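Local structure of DyP-type peroxidase (Thermobifida cellulosilytica, 4GS1) at residues R246-L251 with Y368-G373; R320-D325 with L339-Q344. The protein probably uses hydrogen peroxide to oxidise dyes and related substrates at a bound haem, as in other dye-decolorizing (DyP-type) peroxidases. All blocks are in the same frame, centred on the assembly; numbering follows the deposited sequence.

Contact 1. Residues R246-L251 with Y368-G373. With HEM (protoporphyrin IX containing Fe), chain F.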
loop_
_atom_site.group_PDB
_atom_site.type_symbol
_atom_site.label_atom_id
_atom_site.label_comp_id
_atom_site.label_asym_id
_atom_site.label_seq_id
_atom_site.Cartn_x
_atom_site.Cartn_y
_atom_site.Cartn_z
ATOM N N ARG B 246 3.798 -15.767 0.234
ATOM C CA ARG B 246 3.735 -14.665 -0.717
ATOM C C ARG B 246 3.571 -15.258 -2.110
ATOM O O ARG B 246 4.503 -15.878 -2.637
ATOM C CB ARG B 246 5.014 -13.811 -0.625
ATOM C CG ARG B 246 5.062 -12.665 -1.620
ATOM C CD ARG B 246 6.349 -11.845 -1.477
ATOM N NE ARG B 246 6.430 -10.818 -2.507
ATOM C CZ ARG B 246 7.073 -9.662 -2.373
ATOM N NH1 ARG B 246 7.694 -9.367 -1.234
ATOM N NH2 ARG B 246 7.082 -8.798 -3.379
ATOM N N ILE B 247 2.375 -15.110 -2.693
ATOM C CA ILE B 247 2.067 -15.797 -3.947
ATOM C C ILE B 247 1.835 -14.787 -5.050
ATOM O O ILE B 247 0.805 -14.109 -5.082
ATOM C CB ILE B 247 0.826 -16.718 -3.817
ATOM C CG1 ILE B 247 0.968 -17.678 -2.631
ATOM C CG2 ILE B 247 0.635 -17.538 -5.105
ATOM C CD1 ILE B 247 -0.305 -18.546 -2.406
ATOM N N ARG B 248 2.797 -14.688 -5.963
ATOM C CA ARG B 248 2.681 -13.786 -7.104
ATOM C C ARG B 248 1.660 -14.335 -8.086
ATOM O O ARG B 248 1.649 -15.537 -8.375
ATOM C CB ARG B 248 4.037 -13.623 -7.809
ATOM C CG ARG B 248 4.003 -12.641 -8.989
ATOM C CD ARG B 248 5.415 -12.247 -9.463
ATOM N NE ARG B 248 6.210 -13.390 -9.925
ATOM C CZ ARG B 248 6.201 -13.872 -11.169
ATOM N NH1 ARG B 248 5.432 -13.327 -12.103
ATOM N NH2 ARG B 248 6.970 -14.909 -11.485
ATOM N N MET B 249 0.788 -13.457 -8.576
ATOM C CA MET B 249 -0.183 -13.818 -9.603
ATOM C C MET B 249 0.333 -13.457 -10.983
ATOM O O MET B 249 0.810 -12.339 -11.205
ATOM C CB MET B 249 -1.505 -13.091 -9.355
ATOM C CG MET B 249 -2.320 -13.654 -8.185
ATOM S SD MET B 249 -3.627 -12.473 -7.759
ATOM C CE MET B 249 -4.724 -13.517 -6.792
ATOM N N LEU B 250 0.240 -14.404 -11.916
ATOM C CA LEU B 250 0.682 -14.156 -13.284
ATOM C C LEU B 250 -0.490 -13.523 -14.011
ATOM O O LEU B 250 -1.198 -14.184 -14.771
ATOM C CB LEU B 250 1.130 -15.464 -13.965
ATOM C CG LEU B 250 2.567 -15.939 -13.689
ATOM C CD1 LEU B 250 2.866 -16.081 -12.221
ATOM C CD2 LEU B 250 2.880 -17.252 -14.404
ATOM N N LEU B 251 -0.706 -12.237 -13.749
ATOM C CA LEU B 251 -1.906 -11.550 -14.211
ATOM C C LEU B 251 -1.948 -11.336 -15.722
ATOM O O LEU B 251 -3.029 -11.274 -16.305
ATOM C CB LEU B 251 -2.089 -10.216 -13.460
ATOM C CG LEU B 251 -2.452 -10.321 -11.973
ATOM C CD1 LEU B 251 -2.530 -8.938 -11.326
ATOM C CD2 LEU B 251 -3.771 -11.058 -11.788
ATOM N N TYR B 368 -0.697 -20.249 -12.909
ATOM C CA TYR B 368 -0.943 -18.808 -12.852
ATOM C C TYR B 368 -0.406 -18.160 -11.591
ATOM O O TYR B 368 -0.681 -16.990 -11.324
ATOM C CB TYR B 368 -2.445 -18.516 -13.009
ATOM C CG TYR B 368 -2.952 -18.959 -14.357
ATOM C CD1 TYR B 368 -2.764 -18.170 -15.480
ATOM C CD2 TYR B 368 -3.605 -20.175 -14.510
ATOM C CE1 TYR B 368 -3.216 -18.588 -16.734
ATOM C CE2 TYR B 368 -4.057 -20.597 -15.754
ATOM C CZ TYR B 368 -3.857 -19.797 -16.858
ATOM O OH TYR B 368 -4.303 -20.208 -18.096
ATOM N N THR B 369 0.356 -18.919 -10.812
ATOM C CA THR B 369 0.832 -18.431 -9.521
ATOM C C THR B 369 2.274 -18.867 -9.264
ATOM O O THR B 369 2.717 -19.893 -9.785
ATOM C CB THR B 369 -0.049 -18.956 -8.368
ATOM O OG1 THR B 369 -0.111 -20.388 -8.430
ATOM C CG2 THR B 369 -1.458 -18.383 -8.458
ATOM N N ARG B 370 2.998 -18.089 -8.464
ATOM C CA ARG B 370 4.365 -18.454 -8.072
ATOM C C ARG B 370 4.572 -18.152 -6.595
ATOM O O ARG B 370 4.499 -16.992 -6.177
ATOM C CB ARG B 370 5.396 -17.675 -8.901
ATOM C CG ARG B 370 5.425 -17.997 -10.399
ATOM C CD ARG B 370 5.867 -19.438 -10.660
ATOM N NE ARG B 370 5.991 -19.724 -12.091
ATOM C CZ ARG B 370 5.052 -20.312 -12.832
ATOM N NH1 ARG B 370 3.902 -20.701 -12.285
ATOM N NH2 ARG B 370 5.268 -20.517 -14.132
ATOM N N HIS B 371 4.820 -19.191 -5.794
ATOM C CA HIS B 371 5.060 -18.986 -4.367
ATOM C C HIS B 371 6.503 -18.522 -4.178
ATOM O O HIS B 371 7.433 -19.286 -4.454
ATOM C CB HIS B 371 4.846 -20.288 -3.595
ATOM C CG HIS B 371 3.430 -20.757 -3.581
ATOM N ND1 HIS B 371 2.782 -21.157 -2.419
ATOM C CD2 HIS B 371 2.516 -20.895 -4.572
ATOM C CE1 HIS B 371 1.554 -21.526 -2.706
ATOM N NE2 HIS B 371 1.363 -21.381 -4.012
ATOM N N GLU B 372 6.688 -17.287 -3.708
ATOM C CA GLU B 372 8.024 -16.669 -3.649
ATOM C C GLU B 372 8.513 -16.418 -2.225
ATOM O O GLU B 372 9.698 -16.140 -1.998
ATOM C CB GLU B 372 8.038 -15.357 -4.457
ATOM C CG GLU B 372 7.722 -15.567 -5.937
ATOM C CD GLU B 372 7.750 -14.288 -6.759
ATOM O OE1 GLU B 372 7.587 -13.185 -6.198
ATOM O OE2 GLU B 372 7.949 -14.395 -7.983
ATOM N N GLY B 373 7.604 -16.493 -1.261
ATOM C CA GLY B 373 7.975 -16.331 0.134
ATOM C C GLY B 373 7.134 -17.253 0.989
ATOM O O GLY B 373 6.012 -17.595 0.609
HETATM C CHA HEM F . -10.705 -21.885 -2.011
HETATM C CHB HEM F . -8.195 -18.617 -4.554
HETATM C CHC HEM F . -4.019 -20.435 -2.864
HETATM C CHD HEM F . -6.524 -23.442 0.018
HETATM C C1A HEM F . -10.373 -20.866 -2.859
HETATM C C2A HEM F . -11.321 -20.100 -3.630
HETATM C C3A HEM F . -10.622 -19.199 -4.334
HETATM C C4A HEM F . -9.225 -19.363 -4.021
HETATM C CMA HEM F . -11.187 -18.140 -5.313
HETATM C CAA HEM F . -12.858 -20.323 -3.616
HETATM C CBA HEM F . -13.567 -19.417 -2.595
HETATM C CGA HEM F . -13.286 -19.817 -1.172
HETATM O O1A HEM F . -13.878 -20.833 -0.698
HETATM O O2A HEM F . -12.490 -19.114 -0.499
HETATM C C1B HEM F . -6.855 -18.839 -4.334
HETATM C C2B HEM F . -5.776 -18.128 -4.985
HETATM C C3B HEM F . -4.616 -18.632 -4.535
HETATM C C4B HEM F . -4.925 -19.670 -3.568
HETATM C CMB HEM F . -6.014 -17.021 -6.040
HETATM C CAB HEM F . -3.164 -18.222 -4.892
HETATM C CBB HEM F . -2.845 -17.003 -5.372
HETATM C C1C HEM F . -4.337 -21.412 -1.937
HETATM C C2C HEM F . -3.395 -22.225 -1.180
HETATM C C3C HEM F . -4.094 -23.046 -0.370
HETATM C C4C HEM F . -5.493 -22.791 -0.618
HETATM C CMC HEM F . -1.860 -22.087 -1.285
HETATM C CAC HEM F . -3.623 -24.123 0.647
HETATM C CBC HEM F . -2.429 -24.721 0.630
HETATM C C1D HEM F . -7.857 -23.278 -0.254
HETATM C C2D HEM F . -8.917 -23.962 0.448
HETATM C C3D HEM F . -10.208 -23.491 -0.191
HETATM C C4D HEM F . -9.816 -22.545 -1.206
HETATM C CMD HEM F . -8.790 -24.986 1.600
HETATM C CAD HEM F . -11.629 -23.928 0.198
HETATM C CBD HEM F . -11.951 -25.276 -0.451
HETATM C CGD HEM F . -13.339 -25.687 -0.008
HETATM O O1D HEM F . -14.319 -25.404 -0.751
HETATM O O2D HEM F . -13.475 -26.268 1.101
HETATM N NA HEM F . -9.092 -20.402 -3.107
HETATM N NB HEM F . -6.303 -19.778 -3.476
HETATM N NC HEM F . -5.622 -21.796 -1.581
HETATM N ND HEM F . -8.423 -22.442 -1.221
HETATM FE FE HEM F . -7.363 -21.186 -2.414
HETATM O O HOH W 1 5.952 -11.324 -5.403
HETATM O O HOH W 2 8.671 -16.161 -9.665
#
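A classic beta bulge, in which Glu372 and Gly373 both face Arg246, lies in this antiparallel strand pair of the ferredoxin-like C-terminal sheet. Arg246 O accepts the N-H of Glu372 at 2.8 Å, nearly along the C=O axis, and a weak bond from Gly373 N at 3.4 Å. Beyond the bulge, Arg248 and Arg370 exchange two backbone bonds, and Leu250 N closes the ladder on Tyr368 O. Ile247, Met249, Thr369 and His371 turn their side chains to the haem. Ile247 lays CG1 over the centre of the His371 ring in a CH-pi contact, 3.8 Å from the centroid. The same imidazole brings CE1, at its edge, to 3.7 Å from haem methyl CMC, while ND1 is bonded to Arg245 NE. Ile247 CG2 lies 3.5 Å from the haem vinyl carbon CBB, which Thr369 CG2 also touches; Thr369 OG1 is bonded to Leu365 O. The extended chain of Met249 reaches haem methyl CMB through CE. On the other face of this strand pair the side chains are mainly charged. A bend in the Arg248 chain (chi3 61°) sets NE against Glu372 OE2 in a straight 2.8 Å salt bridge, which lies in the guanidinium plane but meets the carboxylate from above its plane. A water spans Arg248 NH2 and the same oxygen; a second joins Glu372 OE1 to Arg246 NE, and Arg329 forms a further salt bridge with OE1. Leu250 CD2 lies over one face of the Arg370 guanidinium, whose NH1 donates to Thr369 O at 2.9 Å. Backbone bonds of Ile247 to Leu338 and of Met249 to Ala336 join strand 240-249 to strand 334-344 on its other side, while strand 369-379 is an edge strand of the four, whose His371 and Glu372 have further backbone bonds to Asp139 and Arg141.

Contact 2. Residues R320-D325 with L339-Q344. With HEM (protoporphyrin IX containing Fe), chain F.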
loop_
_atom_site.group_PDB
_atom_site.type_symbol
_atom_site.label_atom_id
_atom_site.label_comp_id
_atom_site.label_asym_id
_atom_site.label_seq_id
_atom_site.Cartn_x
_atom_site.Cartn_y
_atom_site.Cartn_z
ATOM N N ARG B 320 -6.997 -16.070 5.871
ATOM C CA ARG B 320 -7.210 -14.667 6.228
ATOM C C ARG B 320 -6.164 -13.848 5.488
ATOM O O ARG B 320 -5.266 -13.251 6.078
ATOM C CB ARG B 320 -7.098 -14.490 7.749
ATOM C CG ARG B 320 -7.537 -13.125 8.286
ATOM C CD ARG B 320 -7.419 -13.128 9.815
ATOM N NE ARG B 320 -7.768 -11.847 10.431
ATOM C CZ ARG B 320 -6.929 -10.823 10.538
ATOM N NH1 ARG B 320 -5.699 -10.912 10.030
ATOM N NH2 ARG B 320 -7.324 -9.701 11.131
ATOM N N GLY B 321 -6.279 -13.856 4.165
ATOM C CA GLY B 321 -5.270 -13.265 3.307
ATOM C C GLY B 321 -5.563 -11.850 2.859
ATOM O O GLY B 321 -6.661 -11.315 3.090
ATOM N N TYR B 322 -4.568 -11.240 2.217
ATOM C CA TYR B 322 -4.660 -9.859 1.762
ATOM C C TYR B 322 -4.085 -9.767 0.362
ATOM O O TYR B 322 -3.264 -10.600 -0.035
ATOM C CB TYR B 322 -3.891 -8.909 2.715
ATOM C CG TYR B 322 -4.653 -8.661 4.003
ATOM C CD1 TYR B 322 -5.357 -7.480 4.196
ATOM C CD2 TYR B 322 -4.691 -9.622 5.006
ATOM C CE1 TYR B 322 -6.084 -7.260 5.369
ATOM C CE2 TYR B 322 -5.428 -9.417 6.178
ATOM C CZ TYR B 322 -6.116 -8.232 6.344
ATOM O OH TYR B 322 -6.845 -8.025 7.500
ATOM N N ASN B 323 -4.490 -8.743 -0.383
ATOM C CA ASN B 323 -3.892 -8.502 -1.695
ATOM C C ASN B 323 -2.613 -7.700 -1.542
ATOM O O ASN B 323 -2.524 -6.842 -0.661
ATOM C CB ASN B 323 -4.875 -7.722 -2.561
ATOM C CG ASN B 323 -6.212 -8.411 -2.649
ATOM O OD1 ASN B 323 -6.276 -9.598 -2.936
ATOM N ND2 ASN B 323 -7.280 -7.689 -2.342
ATOM N N TYR B 324 -1.605 -7.964 -2.376
ATOM C CA TYR B 324 -0.441 -7.079 -2.365
ATOM C C TYR B 324 -0.146 -6.538 -3.754
ATOM O O TYR B 324 -0.382 -7.201 -4.765
ATOM C CB TYR B 324 0.804 -7.729 -1.724
ATOM C CG TYR B 324 1.487 -8.799 -2.550
ATOM C CD1 TYR B 324 2.492 -8.474 -3.464
ATOM C CD2 TYR B 324 1.159 -10.139 -2.385
ATOM C CE1 TYR B 324 3.130 -9.461 -4.215
ATOM C CE2 TYR B 324 1.788 -11.120 -3.128
ATOM C CZ TYR B 324 2.772 -10.783 -4.025
ATOM O OH TYR B 324 3.391 -11.782 -4.750
ATOM N N ASP B 325 0.366 -5.316 -3.793
ATOM C CA ASP B 325 0.717 -4.672 -5.044
ATOM C C ASP B 325 2.069 -4.011 -4.835
ATOM O O ASP B 325 2.182 -3.004 -4.126
ATOM C CB ASP B 325 -0.330 -3.617 -5.410
ATOM C CG ASP B 325 -0.109 -3.022 -6.787
ATOM O OD1 ASP B 325 1.034 -3.066 -7.299
ATOM O OD2 ASP B 325 -1.080 -2.500 -7.375
ATOM N N LEU B 339 -1.136 -12.215 -0.522
ATOM C CA LEU B 339 -0.452 -12.465 0.734
ATOM C C LEU B 339 -1.342 -13.479 1.460
ATOM O O LEU B 339 -2.283 -13.137 2.188
ATOM C CB LEU B 339 -0.243 -11.146 1.500
ATOM C CG LEU B 339 0.141 -11.199 2.983
ATOM C CD1 LEU B 339 1.278 -12.161 3.202
ATOM C CD2 LEU B 339 0.538 -9.808 3.466
ATOM N N PHE B 340 -1.047 -14.751 1.212
ATOM C CA PHE B 340 -1.828 -15.867 1.731
ATOM C C PHE B 340 -1.467 -16.109 3.203
ATOM O O PHE B 340 -0.287 -16.176 3.562
ATOM C CB PHE B 340 -1.518 -17.111 0.880
ATOM C CG PHE B 340 -2.177 -18.378 1.364
ATOM C CD1 PHE B 340 -3.378 -18.799 0.818
ATOM C CD2 PHE B 340 -1.571 -19.172 2.341
ATOM C CE1 PHE B 340 -3.991 -19.978 1.255
ATOM C CE2 PHE B 340 -2.176 -20.351 2.782
ATOM C CZ PHE B 340 -3.386 -20.752 2.240
ATOM N N MET B 341 -2.480 -16.222 4.057
ATOM C CA MET B 341 -2.257 -16.504 5.474
ATOM C C MET B 341 -3.260 -17.527 5.982
ATOM O O MET B 341 -4.459 -17.255 6.062
ATOM C CB MET B 341 -2.314 -15.211 6.287
ATOM C CG MET B 341 -1.108 -14.316 6.038
ATOM S SD MET B 341 -1.058 -12.942 7.193
ATOM C CE MET B 341 -2.043 -11.824 6.313
ATOM N N ALA B 342 -2.768 -18.721 6.298
ATOM C CA ALA B 342 -3.642 -19.790 6.780
ATOM C C ALA B 342 -3.435 -20.013 8.266
ATOM O O ALA B 342 -2.297 -20.121 8.726
ATOM C CB ALA B 342 -3.376 -21.081 6.022
ATOM N N TRP B 343 -4.536 -20.108 9.007
ATOM C CA TRP B 343 -4.483 -20.349 10.448
ATOM C C TRP B 343 -5.044 -21.727 10.740
ATOM O O TRP B 343 -6.081 -22.102 10.189
ATOM C CB TRP B 343 -5.332 -19.294 11.165
ATOM C CG TRP B 343 -4.773 -17.917 11.050
ATOM C CD1 TRP B 343 -5.081 -16.968 10.117
ATOM C CD2 TRP B 343 -3.785 -17.332 11.904
ATOM N NE1 TRP B 343 -4.340 -15.824 10.339
ATOM C CE2 TRP B 343 -3.544 -16.024 11.443
ATOM C CE3 TRP B 343 -3.081 -17.794 13.019
ATOM C CZ2 TRP B 343 -2.625 -15.175 12.049
ATOM C CZ3 TRP B 343 -2.175 -16.953 13.622
ATOM C CH2 TRP B 343 -1.959 -15.660 13.144
ATOM N N GLN B 344 -4.378 -22.478 11.615
ATOM C CA GLN B 344 -4.810 -23.842 11.923
ATOM C C GLN B 344 -4.188 -24.308 13.230
ATOM O O GLN B 344 -3.163 -23.781 13.656
ATOM C CB GLN B 344 -4.412 -24.808 10.800
ATOM C CG GLN B 344 -2.902 -24.907 10.556
ATOM C CD GLN B 344 -2.469 -24.105 9.341
ATOM O OE1 GLN B 344 -2.719 -24.513 8.208
ATOM N NE2 GLN B 344 -1.845 -22.950 9.568
HETATM C CHA HEM F . -10.705 -21.885 -2.011
HETATM C CHB HEM F . -8.195 -18.617 -4.554
HETATM C CHC HEM F . -4.019 -20.435 -2.864
HETATM C CHD HEM F . -6.524 -23.442 0.018
HETATM C C1A HEM F . -10.373 -20.866 -2.859
HETATM C C2A HEM F . -11.321 -20.100 -3.630
HETATM C C3A HEM F . -10.622 -19.199 -4.334
HETATM C C4A HEM F . -9.225 -19.363 -4.021
HETATM C CMA HEM F . -11.187 -18.140 -5.313
HETATM C CAA HEM F . -12.858 -20.323 -3.616
HETATM C CBA HEM F . -13.567 -19.417 -2.595
HETATM C CGA HEM F . -13.286 -19.817 -1.172
HETATM O O1A HEM F . -13.878 -20.833 -0.698
HETATM O O2A HEM F . -12.490 -19.114 -0.499
HETATM C C1B HEM F . -6.855 -18.839 -4.334
HETATM C C2B HEM F . -5.776 -18.128 -4.985
HETATM C C3B HEM F . -4.616 -18.632 -4.535
HETATM C C4B HEM F . -4.925 -19.670 -3.568
HETATM C CMB HEM F . -6.014 -17.021 -6.040
HETATM C CAB HEM F . -3.164 -18.222 -4.892
HETATM C CBB HEM F . -2.845 -17.003 -5.372
HETATM C C1C HEM F . -4.337 -21.412 -1.937
HETATM C C2C HEM F . -3.395 -22.225 -1.180
HETATM C C3C HEM F . -4.094 -23.046 -0.370
HETATM C C4C HEM F . -5.493 -22.791 -0.618
HETATM C CMC HEM F . -1.860 -22.087 -1.285
HETATM C CAC HEM F . -3.623 -24.123 0.647
HETATM C CBC HEM F . -2.429 -24.721 0.630
HETATM C C1D HEM F . -7.857 -23.278 -0.254
HETATM C C2D HEM F . -8.917 -23.962 0.448
HETATM C C3D HEM F . -10.208 -23.491 -0.191
HETATM C C4D HEM F . -9.816 -22.545 -1.206
HETATM C CMD HEM F . -8.790 -24.986 1.600
HETATM C CAD HEM F . -11.629 -23.928 0.198
HETATM C CBD HEM F . -11.951 -25.276 -0.451
HETATM C CGD HEM F . -13.339 -25.687 -0.008
HETATM O O1D HEM F . -14.319 -25.404 -0.751
HETATM O O2D HEM F . -13.475 -26.268 1.101
HETATM N NA HEM F . -9.092 -20.402 -3.107
HETATM N NB HEM F . -6.303 -19.778 -3.476
HETATM N NC HEM F . -5.622 -21.796 -1.581
HETATM N ND HEM F . -8.423 -22.442 -1.221
HETATM FE FE HEM F . -7.363 -21.186 -2.414
HETATM O O HOH W 3 -4.201 -13.181 8.794
#
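Arg320 and Met341 meet near one end of the beta hairpin formed by strands 318-328 and 334-344, part of the ferredoxin-like C-terminal sheet. Arg320 N donates a straight bond of 2.8 Å to Met341 O, and its CB lies at the edge of the Trp343 indole, 4.0 Å from CD1. A water is the polar link of this arginine-tryptophan pair: it accepts from Arg320 NH1 and Trp343 NE1 and donates to Arg320 O. Gly321 CA lies 3.2 Å from Leu339 O. By CA position it stands opposite Phe340, which turns its side chain from this strand to the haem: CE1 lies 3.4 Å from C2C of the porphyrin, CZ rests near C3C, and methyl CMC sits over one face of the ring. An alanine in place of Phe340 would probably leave pyrrole ring C without this aromatic cover and open a gap beside CMC. Tyr322 follows, a hydrogen-bonded pair with Leu339: its N donates to Leu339 O, and its O accepts Leu339 N at 2.7 Å. The Tyr322 ring receives Met341 CE obliquely, 3.7 Å from CD2; a bend in the methionine chain (chi3 -87°) brings this methyl back over the first strand, where it also touches Arg320 O. The phenol OH is bonded to Pro48 O, and Val51 and Val53 of strand 50-58 cover the Leu339 side of the hairpin, so its apolar face packs against the N-terminal sheet. Tyr324, whose CG sits between the backbone N and carbonyl carbon (chi1 73°), then swings its ring back across the pair, and its CD2 edge lies 3.6 Å from Leu339 N, the ring plane containing that nitrogen.

In the fold
Contacts 1 and 2 lie in one antiparallel sheet, their centres about 12 Å apart, with strands 240-249 and 334-344 as its central neighbours. The hairpin of contact 2 falls, in sequence, between the two strands of contact 1. They meet on both faces of the sheet. On the haem side, Ile247 CD1 packs 3.8 Å from Phe340 CB, and His371 and Phe340 both approach haem methyl CMC, so the two contacts together wall the pyrrole C side of the pocket. On the other face, Tyr324 OH reaches across strand 334-344 to lie 3.2 Å from Arg248 CA and 3.7 Å from Arg246 CG. Phe340 CE1 comes within 5.1 Å of the haem iron FE.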